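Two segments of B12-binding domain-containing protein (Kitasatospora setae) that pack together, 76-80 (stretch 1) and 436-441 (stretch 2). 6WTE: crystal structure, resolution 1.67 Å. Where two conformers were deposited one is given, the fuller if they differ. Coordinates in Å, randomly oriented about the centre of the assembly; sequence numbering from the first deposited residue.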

ATOM      1  N   ALA A  76       4.219   2.281  13.464  1.00 13.93           N
ATOM      2  CA  ALA A  76       4.980   1.461  14.403  1.00 15.35           C
ATOM      3  C   ALA A  76       4.566   1.694  15.851  1.00 18.12           C
ATOM      4  O   ALA A  76       4.603   0.762  16.663  1.00 17.83           O
ATOM      5  CB  ALA A  76       6.479   1.724  14.235  1.00 17.06           C
ATOM      6  N   PHE A  77       4.188   2.919  16.205  1.00 17.12           N
ATOM      7  CA  PHE A  77       3.779   3.179  17.578  1.00 19.58           C
ATOM      8  C   PHE A  77       2.380   2.655  17.883  1.00 20.59           C
ATOM      9  O   PHE A  77       2.031   2.522  19.061  1.00 25.05           O
ATOM     10  CB  PHE A  77       3.847   4.681  17.875  1.00 22.89           C
ATOM     11  CG  PHE A  77       3.264   5.537  16.790  1.00 23.04           C
ATOM     12  CD1 PHE A  77       4.026   5.910  15.692  1.00 21.70           C
ATOM     13  CD2 PHE A  77       1.944   5.963  16.859  1.00 24.01           C
ATOM     14  CE1 PHE A  77       3.486   6.688  14.687  1.00 21.89           C
ATOM     15  CE2 PHE A  77       1.403   6.750  15.855  1.00 23.60           C
ATOM     16  CZ  PHE A  77       2.172   7.109  14.770  1.00 21.21           C
ATOM     17  N   GLU A  78       1.593   2.316  16.861  1.00 19.82           N
ATOM     18  CA  GLU A  78       0.207   1.904  17.053  1.00 19.88           C
ATOM     19  C   GLU A  78       0.041   0.392  17.115  1.00 17.73           C
ATOM     20  O   GLU A  78      -0.556  -0.123  18.063  1.00 18.70           O
ATOM     21  CB  GLU A  78      -0.675   2.458  15.930  1.00 18.70           C
ATOM     22  CG  GLU A  78      -2.159   2.265  16.198  1.00 22.30           C
ATOM     23  CD  GLU A  78      -3.035   2.817  15.094  1.00 24.35           C
ATOM     24  OE1 GLU A  78      -2.489   3.266  14.063  1.00 27.96           O
ATOM     25  OE2 GLU A  78      -4.275   2.794  15.266  1.00 31.23           O
ATOM     26  N   GLN A  79       0.561  -0.328  16.125  1.00 16.13           N
ATOM     27  CA  GLN A  79       0.461  -1.783  16.074  1.00 15.12           C
ATOM     28  C   GLN A  79      -0.999  -2.230  16.171  1.00 16.23           C
ATOM     29  O   GLN A  79      -1.396  -3.014  17.040  1.00 20.11           O
ATOM     30  CB  GLN A  79       1.328  -2.411  17.164  1.00 17.42           C
ATOM     31  CG  GLN A  79       2.804  -2.160  16.910  1.00 14.43           C
ATOM     32  CD  GLN A  79       3.671  -2.505  18.090  1.00 13.93           C
ATOM     33  OE1 GLN A  79       3.390  -3.447  18.830  1.00 16.11           O
ATOM     34  NE2 GLN A  79       4.733  -1.734  18.285  1.00 17.20           N
ATOM     35  N   ARG A  80      -1.797  -1.693  15.253  1.00 15.45           N
ATOM     36  CA  ARG A  80      -3.213  -2.026  15.170  0.50 17.06           C
ATOM     37  C   ARG A  80      -3.445  -2.924  13.966  1.00 15.57           C
ATOM     38  O   ARG A  80      -3.393  -2.450  12.822  1.00 16.11           O
ATOM     39  CB  ARG A  80      -4.082  -0.771  15.073  0.50 19.11           C
ATOM     40  CG  ARG A  80      -5.546  -1.093  14.793  0.50 21.56           C
ATOM     41  CD  ARG A  80      -6.488  -0.027  15.319  0.50 25.49           C
ATOM     42  NE  ARG A  80      -7.881  -0.373  15.047  0.50 26.80           N
ATOM     43  CZ  ARG A  80      -8.574   0.079  14.007  0.50 28.92           C
ATOM     44  NH1 ARG A  80      -8.006   0.905  13.138  0.50 30.03           N
ATOM     45  NH2 ARG A  80      -9.835  -0.293  13.837  0.50 30.24           N
ATOM     46  N   LEU A 436      14.568  -4.115  18.295  1.00 14.11           N
ATOM     47  CA  LEU A 436      13.336  -4.873  18.113  1.00 15.35           C
ATOM     48  C   LEU A 436      12.347  -4.532  19.222  1.00 16.19           C
ATOM     49  O   LEU A 436      12.714  -4.468  20.398  1.00 21.15           O
ATOM     50  CB  LEU A 436      13.659  -6.364  18.129  1.00 15.89           C
ATOM     51  CG  LEU A 436      12.841  -7.383  17.357  1.00 25.20           C
ATOM     52  CD1 LEU A 436      12.712  -6.936  15.923  1.00 20.79           C
ATOM     53  CD2 LEU A 436      13.572  -8.700  17.430  1.00 19.01           C
ATOM     54  N   GLN A 437      11.082  -4.344  18.853  1.00 13.68           N
ATOM     55  CA  GLN A 437      10.086  -3.895  19.815  1.00 16.82           C
ATOM     56  C   GLN A 437       8.706  -4.377  19.392  1.00 15.16           C
ATOM     57  O   GLN A 437       8.400  -4.465  18.201  1.00 14.21           O
ATOM     58  CB  GLN A 437      10.088  -2.361  19.933  1.00 19.23           C
ATOM     59  CG  GLN A 437       9.320  -1.780  21.126  1.00 26.57           C
ATOM     60  CD  GLN A 437       7.819  -1.605  20.874  1.00 18.35           C
ATOM     61  OE1 GLN A 437       7.355  -1.629  19.735  1.00 15.60           O
ATOM     62  NE2 GLN A 437       7.062  -1.423  21.948  1.00 20.61           N
ATOM     63  N   SER A 438       7.871  -4.667  20.386  1.00 15.82           N
ATOM     64  CA  SER A 438       6.448  -4.875  20.155  1.00 15.57           C
ATOM     65  C   SER A 438       5.696  -4.502  21.419  1.00 17.35           C
ATOM     66  O   SER A 438       6.127  -4.844  22.525  1.00 19.06           O
ATOM     67  CB  SER A 438       6.118  -6.321  19.773  1.00 17.46           C
ATOM     68  OG  SER A 438       4.724  -6.447  19.538  1.00 17.05           O
ATOM     69  N   ASN A 439       4.565  -3.807  21.249  1.00 16.09           N
ATOM     70  CA  ASN A 439       3.798  -3.342  22.399  1.00 18.02           C
ATOM     71  C   ASN A 439       3.237  -4.480  23.234  1.00 18.55           C
ATOM     72  O   ASN A 439       2.956  -4.276  24.419  1.00 19.44           O
ATOM     73  CB  ASN A 439       2.641  -2.454  21.950  1.00 18.94           C
ATOM     74  CG  ASN A 439       3.105  -1.144  21.358  1.00 21.68           C
ATOM     75  OD1 ASN A 439       4.272  -0.769  21.480  1.00 20.75           O
ATOM     76  ND2 ASN A 439       2.189  -0.433  20.723  1.00 19.03           N
ATOM     77  N   THR A 440       3.037  -5.657  22.644  1.00 18.37           N
ATOM     78  CA  THR A 440       2.442  -6.794  23.335  1.00 18.68           C
ATOM     79  C   THR A 440       3.446  -7.915  23.589  1.00 22.90           C
ATOM     80  O   THR A 440       3.047  -9.050  23.866  1.00 24.13           O
ATOM     81  CB  THR A 440       1.248  -7.319  22.539  1.00 19.75           C
ATOM     82  OG1 THR A 440       1.678  -7.656  21.217  1.00 20.70           O
ATOM     83  CG2 THR A 440       0.169  -6.251  22.444  1.00 19.51           C
ATOM     84  N   ALA A 441       4.740  -7.623  23.492  1.00 18.89           N
ATOM     85  CA  ALA A 441       5.754  -8.655  23.666  1.00 25.01           C
ATOM     86  C   ALA A 441       5.846  -9.087  25.123  1.00 28.38           C
ATOM     87  O   ALA A 441       5.933  -8.254  26.029  1.00 21.19           O
ATOM     88  CB  ALA A 441       7.112  -8.153  23.181  1.00 21.00           C
TER
HETATM   89  O   HOH W   1      -0.513  -2.011  20.588  1.00 31.50           O
HETATM   90  O   HOH W   2       1.708  -5.628  18.809  1.00 17.41           O

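The two segments, at least 358 residues apart in sequence where they touch, meet in a small, almost wholly polar contact in which the side-chain amides of Gln79, Asn439 and Gln437 are joined to one another and to the backbone by hydrogen bonds, with two waters bridging the segments. The surface buried between them is only 180 Å², both sides summed, and Gln79 and Asn439 supply most of it. Gln79 CA and Asn439 CA, the closest CA pair across the contact, lie 7.3 Å apart, and each residue directs its CA-to-CB bond toward the other stretch.

Gln79 is the centre of the network. Its backbone adopts a left-handed conformation (phi/psi 55/56°), and its side chain, m at chi1 and t at chi2, extends to place both ends of the amide among polar partners. The carbonyl end accepts a short, nearly linear hydrogen bond from the backbone of the other stretch, with Asn439 N 2.7 Å from Gln79 OE1 and an angle of 168° at the hydrogen. The amide end donates twice: Gln79 NE2 lies 3.0 Å from Gln437 OE1 across the contact and 3.0 Å from Ala76 O within its own stretch. With two hydrogens on NE2, both acceptors can be served at once, and the bond to Ala76 ties the side chain back to its own segment while it reaches across.

Asn439 answers with a second, weaker link. Its side chain (chi1 m) brings ND2 to 3.4 Å from Phe77 O, a weak hydrogen bond to a backbone carbonyl. Phe77 takes part through this carbonyl, since its CA-to-CB bond points away and its side chain stays at least 6.1 Å from the other stretch. At the other end of the Asn439 amide, OD1 accepts a hydrogen bond from Gln437 NE2 at 2.9 Å. Gln437 therefore uses both ends of its amide, accepting from Gln79 and donating to Asn439.

Water 1 donates to Glu78 O at 3.2 Å and accepts from Asn439 ND2 at 3.1 Å, bridging a pair whose own separation, 3.8 Å between Glu78 O and Asn439 ND2, is longer. Water 2 donates to both Gln79 OE1, at 2.8 Å, and Thr440 OG1, at 3.1 Å, so that OE1 accepts from water as well as from the backbone. On this side the chain forms a type I turn from Ser438 to Ala441, closed by Ala441 N to Ser438 O at 3.3 Å, with Asn439 N at its second position turned to Gln79.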